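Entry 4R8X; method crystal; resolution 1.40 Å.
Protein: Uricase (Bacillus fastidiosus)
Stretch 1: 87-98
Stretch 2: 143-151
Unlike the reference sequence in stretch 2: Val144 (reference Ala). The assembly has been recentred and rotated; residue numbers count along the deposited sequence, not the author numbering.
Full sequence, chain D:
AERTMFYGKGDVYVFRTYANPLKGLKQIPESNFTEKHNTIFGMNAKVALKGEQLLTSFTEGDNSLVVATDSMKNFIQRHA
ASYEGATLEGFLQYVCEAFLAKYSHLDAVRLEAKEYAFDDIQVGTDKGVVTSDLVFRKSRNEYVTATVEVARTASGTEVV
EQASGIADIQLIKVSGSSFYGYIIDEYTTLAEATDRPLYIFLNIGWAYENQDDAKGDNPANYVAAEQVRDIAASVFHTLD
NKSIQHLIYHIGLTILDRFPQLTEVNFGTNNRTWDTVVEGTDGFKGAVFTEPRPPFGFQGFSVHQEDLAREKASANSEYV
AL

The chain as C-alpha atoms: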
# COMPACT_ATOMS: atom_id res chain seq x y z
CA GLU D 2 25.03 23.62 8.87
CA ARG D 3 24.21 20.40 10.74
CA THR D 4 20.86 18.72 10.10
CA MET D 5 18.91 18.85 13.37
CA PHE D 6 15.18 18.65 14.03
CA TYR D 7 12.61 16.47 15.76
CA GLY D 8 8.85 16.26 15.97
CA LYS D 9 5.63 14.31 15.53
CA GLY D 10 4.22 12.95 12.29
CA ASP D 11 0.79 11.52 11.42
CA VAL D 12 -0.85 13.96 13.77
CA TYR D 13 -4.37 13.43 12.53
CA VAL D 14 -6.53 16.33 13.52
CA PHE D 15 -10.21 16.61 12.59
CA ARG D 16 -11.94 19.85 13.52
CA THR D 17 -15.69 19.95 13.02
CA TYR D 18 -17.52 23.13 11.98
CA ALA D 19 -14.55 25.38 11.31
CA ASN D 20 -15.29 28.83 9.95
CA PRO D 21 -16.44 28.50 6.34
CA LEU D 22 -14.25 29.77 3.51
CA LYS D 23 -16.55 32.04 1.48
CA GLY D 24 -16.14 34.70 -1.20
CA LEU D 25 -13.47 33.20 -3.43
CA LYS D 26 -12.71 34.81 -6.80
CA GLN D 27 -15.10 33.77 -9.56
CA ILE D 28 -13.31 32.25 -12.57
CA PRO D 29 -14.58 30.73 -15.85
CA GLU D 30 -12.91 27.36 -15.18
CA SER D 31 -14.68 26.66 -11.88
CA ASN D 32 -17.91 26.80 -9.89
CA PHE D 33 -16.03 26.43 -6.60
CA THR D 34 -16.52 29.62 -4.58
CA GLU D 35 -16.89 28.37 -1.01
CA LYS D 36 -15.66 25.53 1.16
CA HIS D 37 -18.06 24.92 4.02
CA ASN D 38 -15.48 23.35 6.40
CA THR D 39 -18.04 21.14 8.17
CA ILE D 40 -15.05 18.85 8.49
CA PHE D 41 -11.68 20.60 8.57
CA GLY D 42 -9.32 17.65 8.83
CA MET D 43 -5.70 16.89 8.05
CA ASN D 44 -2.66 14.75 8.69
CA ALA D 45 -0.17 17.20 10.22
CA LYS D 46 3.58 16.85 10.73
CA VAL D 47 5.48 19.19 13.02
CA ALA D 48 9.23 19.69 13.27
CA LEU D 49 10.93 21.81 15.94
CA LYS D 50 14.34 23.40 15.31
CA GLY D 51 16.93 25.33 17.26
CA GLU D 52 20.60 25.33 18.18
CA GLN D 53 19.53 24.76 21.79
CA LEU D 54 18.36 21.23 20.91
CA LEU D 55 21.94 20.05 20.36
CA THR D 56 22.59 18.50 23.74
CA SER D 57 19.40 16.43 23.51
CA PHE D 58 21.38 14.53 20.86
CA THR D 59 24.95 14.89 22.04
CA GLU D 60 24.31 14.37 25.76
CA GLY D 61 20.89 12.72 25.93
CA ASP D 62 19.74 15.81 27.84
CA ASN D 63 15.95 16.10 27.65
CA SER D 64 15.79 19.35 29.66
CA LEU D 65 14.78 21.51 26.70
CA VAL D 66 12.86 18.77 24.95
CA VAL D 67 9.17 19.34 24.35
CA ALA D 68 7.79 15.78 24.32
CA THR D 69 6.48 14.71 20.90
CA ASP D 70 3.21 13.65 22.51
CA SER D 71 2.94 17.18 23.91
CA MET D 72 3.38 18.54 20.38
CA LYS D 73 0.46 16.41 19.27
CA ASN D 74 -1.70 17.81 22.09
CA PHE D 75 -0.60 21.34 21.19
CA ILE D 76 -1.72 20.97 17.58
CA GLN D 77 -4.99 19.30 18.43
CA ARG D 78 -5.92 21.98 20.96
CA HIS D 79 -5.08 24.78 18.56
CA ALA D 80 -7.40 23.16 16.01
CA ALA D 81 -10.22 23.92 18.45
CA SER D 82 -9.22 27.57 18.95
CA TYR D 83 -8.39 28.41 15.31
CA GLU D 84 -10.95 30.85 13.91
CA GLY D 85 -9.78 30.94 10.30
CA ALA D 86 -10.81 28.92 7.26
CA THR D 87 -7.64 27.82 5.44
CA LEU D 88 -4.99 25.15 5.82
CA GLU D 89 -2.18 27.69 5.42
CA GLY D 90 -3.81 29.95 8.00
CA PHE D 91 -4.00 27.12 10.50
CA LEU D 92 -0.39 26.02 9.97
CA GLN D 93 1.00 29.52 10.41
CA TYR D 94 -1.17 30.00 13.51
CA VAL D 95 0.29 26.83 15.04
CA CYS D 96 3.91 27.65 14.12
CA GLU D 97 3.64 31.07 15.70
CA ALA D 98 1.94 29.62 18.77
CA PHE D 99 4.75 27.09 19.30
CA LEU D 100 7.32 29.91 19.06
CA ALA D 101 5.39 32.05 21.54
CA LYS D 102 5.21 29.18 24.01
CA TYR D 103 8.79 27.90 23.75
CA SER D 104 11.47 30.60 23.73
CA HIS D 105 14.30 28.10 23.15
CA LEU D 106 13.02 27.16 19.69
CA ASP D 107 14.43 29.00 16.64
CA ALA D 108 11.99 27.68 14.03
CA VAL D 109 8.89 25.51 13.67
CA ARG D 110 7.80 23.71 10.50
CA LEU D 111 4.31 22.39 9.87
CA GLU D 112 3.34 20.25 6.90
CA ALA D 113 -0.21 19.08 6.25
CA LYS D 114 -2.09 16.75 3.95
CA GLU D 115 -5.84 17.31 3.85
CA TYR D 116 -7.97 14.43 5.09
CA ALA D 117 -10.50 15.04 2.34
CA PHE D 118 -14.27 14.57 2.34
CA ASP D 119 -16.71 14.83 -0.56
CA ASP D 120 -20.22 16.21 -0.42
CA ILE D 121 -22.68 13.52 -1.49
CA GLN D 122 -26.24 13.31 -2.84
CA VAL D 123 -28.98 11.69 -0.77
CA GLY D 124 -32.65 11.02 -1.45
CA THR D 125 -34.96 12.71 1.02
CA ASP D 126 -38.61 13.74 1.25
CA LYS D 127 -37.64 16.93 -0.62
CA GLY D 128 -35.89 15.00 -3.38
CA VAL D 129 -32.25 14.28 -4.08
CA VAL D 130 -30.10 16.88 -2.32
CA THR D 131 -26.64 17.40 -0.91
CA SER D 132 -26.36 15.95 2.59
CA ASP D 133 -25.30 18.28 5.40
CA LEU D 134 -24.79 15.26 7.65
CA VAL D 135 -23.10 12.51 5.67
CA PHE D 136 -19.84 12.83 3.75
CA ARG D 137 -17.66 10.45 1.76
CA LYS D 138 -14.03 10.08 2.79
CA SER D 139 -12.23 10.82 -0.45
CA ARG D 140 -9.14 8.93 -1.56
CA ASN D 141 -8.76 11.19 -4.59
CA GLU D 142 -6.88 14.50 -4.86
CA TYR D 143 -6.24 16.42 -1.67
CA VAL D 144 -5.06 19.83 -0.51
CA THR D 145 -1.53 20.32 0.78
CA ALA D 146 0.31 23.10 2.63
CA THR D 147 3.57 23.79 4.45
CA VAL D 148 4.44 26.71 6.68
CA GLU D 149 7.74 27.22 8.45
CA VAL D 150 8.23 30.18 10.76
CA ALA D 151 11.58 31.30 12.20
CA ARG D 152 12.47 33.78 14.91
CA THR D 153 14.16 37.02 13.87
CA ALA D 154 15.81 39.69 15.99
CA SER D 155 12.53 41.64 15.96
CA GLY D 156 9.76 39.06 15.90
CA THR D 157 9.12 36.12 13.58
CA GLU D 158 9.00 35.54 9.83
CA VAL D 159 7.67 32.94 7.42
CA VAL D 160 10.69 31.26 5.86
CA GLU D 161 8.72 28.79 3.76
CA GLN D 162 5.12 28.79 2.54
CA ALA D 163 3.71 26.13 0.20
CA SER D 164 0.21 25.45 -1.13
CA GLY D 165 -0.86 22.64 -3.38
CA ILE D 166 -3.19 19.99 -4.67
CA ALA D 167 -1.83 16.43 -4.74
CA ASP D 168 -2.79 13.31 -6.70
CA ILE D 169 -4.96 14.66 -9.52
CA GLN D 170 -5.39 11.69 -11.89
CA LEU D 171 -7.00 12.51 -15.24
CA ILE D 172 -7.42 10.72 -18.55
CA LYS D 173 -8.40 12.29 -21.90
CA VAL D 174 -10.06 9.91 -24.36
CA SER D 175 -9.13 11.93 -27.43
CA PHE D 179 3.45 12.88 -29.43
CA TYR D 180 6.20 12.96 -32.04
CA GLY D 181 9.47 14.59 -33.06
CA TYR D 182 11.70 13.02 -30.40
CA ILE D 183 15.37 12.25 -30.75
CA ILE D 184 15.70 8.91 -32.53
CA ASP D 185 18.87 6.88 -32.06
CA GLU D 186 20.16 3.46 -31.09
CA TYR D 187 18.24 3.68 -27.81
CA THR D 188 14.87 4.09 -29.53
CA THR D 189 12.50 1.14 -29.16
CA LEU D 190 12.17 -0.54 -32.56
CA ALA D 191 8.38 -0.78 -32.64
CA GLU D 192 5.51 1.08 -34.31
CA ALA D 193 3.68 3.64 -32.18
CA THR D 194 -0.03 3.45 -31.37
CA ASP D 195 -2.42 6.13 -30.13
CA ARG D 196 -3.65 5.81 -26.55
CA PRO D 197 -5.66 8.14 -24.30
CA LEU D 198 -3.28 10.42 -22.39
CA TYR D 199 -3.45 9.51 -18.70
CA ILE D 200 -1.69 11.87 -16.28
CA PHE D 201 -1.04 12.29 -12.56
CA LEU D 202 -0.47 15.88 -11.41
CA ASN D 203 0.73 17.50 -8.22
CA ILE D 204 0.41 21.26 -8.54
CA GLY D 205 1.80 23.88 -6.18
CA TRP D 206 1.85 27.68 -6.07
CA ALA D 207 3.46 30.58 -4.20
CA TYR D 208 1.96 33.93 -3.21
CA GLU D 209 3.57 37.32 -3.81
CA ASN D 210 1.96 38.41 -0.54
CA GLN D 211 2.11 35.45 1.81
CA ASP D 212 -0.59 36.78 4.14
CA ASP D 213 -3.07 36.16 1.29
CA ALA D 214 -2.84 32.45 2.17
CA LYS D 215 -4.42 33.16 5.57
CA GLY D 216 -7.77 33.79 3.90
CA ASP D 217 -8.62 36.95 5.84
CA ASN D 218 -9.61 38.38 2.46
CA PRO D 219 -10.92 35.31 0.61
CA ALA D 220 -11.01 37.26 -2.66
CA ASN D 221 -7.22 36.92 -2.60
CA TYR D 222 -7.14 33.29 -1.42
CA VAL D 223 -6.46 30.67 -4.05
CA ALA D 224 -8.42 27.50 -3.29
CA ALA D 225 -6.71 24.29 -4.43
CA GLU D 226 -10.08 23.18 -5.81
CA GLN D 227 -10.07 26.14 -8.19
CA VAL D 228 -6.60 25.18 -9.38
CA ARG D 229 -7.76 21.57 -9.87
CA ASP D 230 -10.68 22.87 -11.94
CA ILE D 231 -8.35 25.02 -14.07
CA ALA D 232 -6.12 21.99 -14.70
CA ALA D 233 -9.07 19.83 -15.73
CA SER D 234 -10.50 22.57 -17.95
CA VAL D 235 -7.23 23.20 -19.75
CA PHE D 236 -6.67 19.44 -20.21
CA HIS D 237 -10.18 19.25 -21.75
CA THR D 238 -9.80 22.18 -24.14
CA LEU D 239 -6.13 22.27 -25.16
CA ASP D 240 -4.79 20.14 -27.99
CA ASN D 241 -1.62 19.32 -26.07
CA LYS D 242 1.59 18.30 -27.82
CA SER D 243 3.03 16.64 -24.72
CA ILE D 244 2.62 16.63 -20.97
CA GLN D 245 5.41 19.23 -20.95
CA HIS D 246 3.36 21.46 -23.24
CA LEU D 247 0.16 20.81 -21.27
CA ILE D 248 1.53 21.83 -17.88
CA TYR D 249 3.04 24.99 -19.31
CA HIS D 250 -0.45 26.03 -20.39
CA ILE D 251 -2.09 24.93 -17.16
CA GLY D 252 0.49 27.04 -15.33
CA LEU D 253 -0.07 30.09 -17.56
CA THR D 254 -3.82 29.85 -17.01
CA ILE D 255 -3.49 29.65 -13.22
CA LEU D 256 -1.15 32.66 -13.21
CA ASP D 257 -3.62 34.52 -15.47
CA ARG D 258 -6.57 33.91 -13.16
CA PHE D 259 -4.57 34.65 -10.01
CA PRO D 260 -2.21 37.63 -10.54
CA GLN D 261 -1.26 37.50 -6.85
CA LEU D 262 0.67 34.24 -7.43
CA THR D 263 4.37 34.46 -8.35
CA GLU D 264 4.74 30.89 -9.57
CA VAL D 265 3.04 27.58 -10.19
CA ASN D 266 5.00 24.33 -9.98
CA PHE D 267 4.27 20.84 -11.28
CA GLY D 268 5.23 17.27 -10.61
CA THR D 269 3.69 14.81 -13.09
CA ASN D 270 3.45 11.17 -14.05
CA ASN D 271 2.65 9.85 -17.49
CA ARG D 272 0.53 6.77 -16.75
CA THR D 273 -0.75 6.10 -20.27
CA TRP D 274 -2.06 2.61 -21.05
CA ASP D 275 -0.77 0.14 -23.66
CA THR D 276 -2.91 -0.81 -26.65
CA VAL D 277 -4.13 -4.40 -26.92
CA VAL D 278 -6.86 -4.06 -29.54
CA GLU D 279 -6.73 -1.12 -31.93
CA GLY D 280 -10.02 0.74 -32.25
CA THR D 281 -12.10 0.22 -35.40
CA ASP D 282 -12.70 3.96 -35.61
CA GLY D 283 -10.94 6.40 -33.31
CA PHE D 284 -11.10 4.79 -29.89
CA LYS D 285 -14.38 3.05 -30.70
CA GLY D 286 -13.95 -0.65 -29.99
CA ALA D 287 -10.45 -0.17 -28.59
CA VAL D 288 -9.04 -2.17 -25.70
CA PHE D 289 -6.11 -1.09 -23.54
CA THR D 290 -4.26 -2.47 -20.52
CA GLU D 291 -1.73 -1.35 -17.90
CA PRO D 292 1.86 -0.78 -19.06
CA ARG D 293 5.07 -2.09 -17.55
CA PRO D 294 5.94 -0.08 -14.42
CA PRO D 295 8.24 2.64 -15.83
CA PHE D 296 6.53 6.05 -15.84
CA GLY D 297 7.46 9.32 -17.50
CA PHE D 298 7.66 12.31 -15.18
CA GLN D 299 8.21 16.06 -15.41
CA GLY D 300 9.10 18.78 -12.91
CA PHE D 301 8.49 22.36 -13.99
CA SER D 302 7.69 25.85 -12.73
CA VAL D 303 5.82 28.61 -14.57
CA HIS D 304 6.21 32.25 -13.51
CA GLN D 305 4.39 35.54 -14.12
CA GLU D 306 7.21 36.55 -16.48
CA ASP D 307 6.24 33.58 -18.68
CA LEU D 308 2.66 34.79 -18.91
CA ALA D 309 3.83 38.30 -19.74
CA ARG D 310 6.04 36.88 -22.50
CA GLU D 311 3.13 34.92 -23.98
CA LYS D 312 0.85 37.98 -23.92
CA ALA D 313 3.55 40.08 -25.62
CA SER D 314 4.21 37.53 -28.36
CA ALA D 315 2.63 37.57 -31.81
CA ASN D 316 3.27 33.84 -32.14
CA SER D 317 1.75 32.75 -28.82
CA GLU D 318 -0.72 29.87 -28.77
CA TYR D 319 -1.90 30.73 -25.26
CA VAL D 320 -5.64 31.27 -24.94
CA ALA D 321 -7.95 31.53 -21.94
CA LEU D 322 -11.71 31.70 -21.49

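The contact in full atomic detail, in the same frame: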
# COMPACT_ATOMS: atom_id res chain seq x y z
N THR D 87 -8.58 28.38 6.42
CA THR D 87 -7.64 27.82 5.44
C THR D 87 -6.56 26.98 6.09
O THR D 87 -6.21 27.16 7.26
CB THR D 87 -6.93 28.91 4.58
OG1 THR D 87 -5.92 29.56 5.35
CG2 THR D 87 -7.93 29.92 4.04
N LEU D 88 -6.03 26.04 5.32
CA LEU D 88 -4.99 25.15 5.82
C LEU D 88 -3.74 25.96 6.14
O LEU D 88 -3.13 25.78 7.19
CB LEU D 88 -4.69 24.07 4.78
CG LEU D 88 -3.75 22.96 5.22
CD1 LEU D 88 -4.23 22.29 6.50
CD2 LEU D 88 -3.65 21.92 4.11
N GLU D 89 -3.36 26.85 5.23
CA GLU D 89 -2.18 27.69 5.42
C GLU D 89 -2.31 28.59 6.64
O GLU D 89 -1.34 28.81 7.36
CB GLU D 89 -1.91 28.54 4.19
CG GLU D 89 -1.63 27.78 2.92
CD GLU D 89 -2.87 27.53 2.08
OE1 GLU D 89 -2.72 27.34 0.86
OE2 GLU D 89 -4.00 27.52 2.62
N GLY D 90 -3.51 29.14 6.83
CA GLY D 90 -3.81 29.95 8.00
C GLY D 90 -3.60 29.15 9.27
O GLY D 90 -2.94 29.61 10.20
N PHE D 91 -4.15 27.94 9.31
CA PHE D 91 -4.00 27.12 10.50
C PHE D 91 -2.54 26.78 10.79
O PHE D 91 -2.10 26.88 11.93
CB PHE D 91 -4.81 25.84 10.38
CG PHE D 91 -4.66 24.92 11.56
CD1 PHE D 91 -5.05 25.34 12.82
CD2 PHE D 91 -4.11 23.65 11.41
CE1 PHE D 91 -4.91 24.51 13.92
CE2 PHE D 91 -3.97 22.81 12.50
CZ PHE D 91 -4.37 23.24 13.76
N LEU D 92 -1.78 26.39 9.77
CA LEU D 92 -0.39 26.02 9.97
C LEU D 92 0.45 27.19 10.48
O LEU D 92 1.27 27.03 11.39
CB LEU D 92 0.22 25.44 8.68
CG LEU D 92 -0.43 24.15 8.15
CD1 LEU D 92 0.47 23.59 7.06
CD2 LEU D 92 -0.69 23.11 9.25
N GLN D 93 0.24 28.38 9.92
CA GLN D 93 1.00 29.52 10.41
C GLN D 93 0.64 29.87 11.85
O GLN D 93 1.51 30.18 12.65
CB GLN D 93 0.83 30.75 9.52
CG GLN D 93 1.73 31.89 9.96
CD GLN D 93 1.76 33.02 8.97
OE1 GLN D 93 1.38 32.87 7.81
NE2 GLN D 93 2.20 34.18 9.43
N TYR D 94 -0.66 29.80 12.16
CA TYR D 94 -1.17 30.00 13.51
C TYR D 94 -0.47 29.09 14.51
O TYR D 94 -0.01 29.53 15.57
CB TYR D 94 -2.69 29.77 13.49
CG TYR D 94 -3.42 29.72 14.82
CD1 TYR D 94 -3.53 30.85 15.62
CD2 TYR D 94 -4.07 28.56 15.22
CE1 TYR D 94 -4.24 30.80 16.81
CE2 TYR D 94 -4.77 28.51 16.41
CZ TYR D 94 -4.85 29.63 17.20
OH TYR D 94 -5.56 29.57 18.38
N VAL D 95 -0.37 27.81 14.17
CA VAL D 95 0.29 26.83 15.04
C VAL D 95 1.79 27.06 15.20
O VAL D 95 2.31 27.00 16.31
CB VAL D 95 -0.00 25.39 14.58
CG1 VAL D 95 0.84 24.37 15.35
CG2 VAL D 95 -1.49 25.07 14.72
N CYS D 96 2.48 27.32 14.09
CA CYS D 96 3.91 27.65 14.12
C CYS D 96 4.18 28.81 15.06
O CYS D 96 5.08 28.74 15.90
CB CYS D 96 4.39 28.05 12.73
SG CYS D 96 4.55 26.71 11.52
N GLU D 97 3.42 29.88 14.89
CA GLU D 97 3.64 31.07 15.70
C GLU D 97 3.35 30.78 17.16
O GLU D 97 4.05 31.25 18.06
CB GLU D 97 2.80 32.22 15.17
CG GLU D 97 3.37 32.74 13.86
CD GLU D 97 2.48 33.70 13.10
OE1 GLU D 97 1.26 33.77 13.38
OE2 GLU D 97 3.01 34.38 12.20
N ALA D 98 2.32 29.98 17.41
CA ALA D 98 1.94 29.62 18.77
C ALA D 98 3.05 28.82 19.46
O ALA D 98 3.37 29.07 20.63
CB ALA D 98 0.63 28.84 18.77
N TYR D 143 -6.11 15.81 -2.98
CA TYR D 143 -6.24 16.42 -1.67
C TYR D 143 -5.35 17.65 -1.56
O TYR D 143 -4.31 17.74 -2.22
CB TYR D 143 -5.95 15.39 -0.57
CG TYR D 143 -4.56 14.82 -0.62
CD1 TYR D 143 -4.28 13.66 -1.34
CD2 TYR D 143 -3.51 15.43 0.06
CE1 TYR D 143 -3.00 13.13 -1.39
CE2 TYR D 143 -2.23 14.91 0.02
CZ TYR D 143 -1.98 13.77 -0.71
OH TYR D 143 -0.70 13.27 -0.75
N VAL D 144 -5.76 18.58 -0.71
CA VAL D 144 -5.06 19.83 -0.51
C VAL D 144 -3.82 19.63 0.34
O VAL D 144 -3.82 18.87 1.30
CB VAL D 144 -6.00 20.85 0.16
CG1 VAL D 144 -5.29 22.18 0.37
CG2 VAL D 144 -7.24 21.06 -0.70
N THR D 145 -2.76 20.35 -0.00
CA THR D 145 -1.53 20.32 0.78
C THR D 145 -1.10 21.74 1.17
O THR D 145 -1.47 22.72 0.52
CB THR D 145 -0.38 19.63 0.01
OG1 THR D 145 -0.11 20.37 -1.20
CG2 THR D 145 -0.76 18.19 -0.35
N ALA D 146 -0.32 21.83 2.25
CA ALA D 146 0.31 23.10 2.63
C ALA D 146 1.50 22.85 3.55
O ALA D 146 1.54 21.85 4.25
CB ALA D 146 -0.70 24.03 3.30
N THR D 147 2.46 23.77 3.51
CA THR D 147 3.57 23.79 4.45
C THR D 147 3.77 25.22 4.89
O THR D 147 3.71 26.14 4.08
CB THR D 147 4.88 23.30 3.80
OG1 THR D 147 4.76 21.92 3.47
CG2 THR D 147 6.06 23.46 4.74
N VAL D 148 3.98 25.41 6.19
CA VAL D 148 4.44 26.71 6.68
C VAL D 148 5.57 26.50 7.66
O VAL D 148 5.48 25.68 8.56
CB VAL D 148 3.31 27.51 7.36
CG1 VAL D 148 3.85 28.86 7.85
CG2 VAL D 148 2.15 27.73 6.41
N GLU D 149 6.67 27.23 7.46
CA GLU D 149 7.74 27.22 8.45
C GLU D 149 7.99 28.66 8.88
O GLU D 149 8.13 29.56 8.05
CB GLU D 149 9.02 26.58 7.90
CG GLU D 149 10.13 26.46 8.95
CD GLU D 149 11.30 25.58 8.54
OE1 GLU D 149 11.20 24.84 7.55
OE2 GLU D 149 12.34 25.63 9.22
N VAL D 150 8.01 28.87 10.19
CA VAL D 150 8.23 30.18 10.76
C VAL D 150 9.52 30.14 11.59
O VAL D 150 9.74 29.20 12.34
CB VAL D 150 7.04 30.62 11.63
CG1 VAL D 150 7.31 31.99 12.27
CG2 VAL D 150 5.78 30.70 10.78
N ALA D 151 10.36 31.17 11.42
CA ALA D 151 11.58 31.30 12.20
C ALA D 151 11.59 32.61 12.99
O ALA D 151 10.98 33.60 12.60
CB ALA D 151 12.81 31.23 11.28
O HOH W 1 -3.52 24.79 -0.25

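How does the helix lie against the strand? Residues 88-98 run in nearly the same direction as strand 143-151, with 26° between the axes and 7.7 Å at closest approach. No direct hydrogen bond joins them; packing of side chains does most of the work, and a water adds one bridge. Before the helix, Thr87 OG1 caps the first turn by accepting from Gly90 N at 2.9 Å.

What does Val148, the residue with the most covered surface, touch? Alternation along the strand turns it toward the helix, where its methyls pack against neighbouring helix residues: Val148 CG2 lies 3.8 Å from Leu92 CB, and Val148 CG1 sits 3.9 Å from Gln93 CB.

What does Ala146 meet on the helix? Ala146 CB is 3.7 Å from Leu88 CD2 and 3.9 Å from Glu89 CG, so the methyl packs against the aliphatic parts of both side chains. The water makes a polar link nearby, donating to Glu89 OE1 (2.9 Å) and Thr145 O (3.0 Å).

How does the contact continue at Val150? Val150 CG2 meets Cys96 CB at 3.6 Å, an apolar pairing one helical turn beyond Leu92. Alongside, Gln93 NE2 donates to Glu97 OE2 at 2.9 Å, tying together two side chains whose CG atoms each lie 4.3 Å from a Val150 methyl, CG2 for Gln93 and CG1 for Glu97.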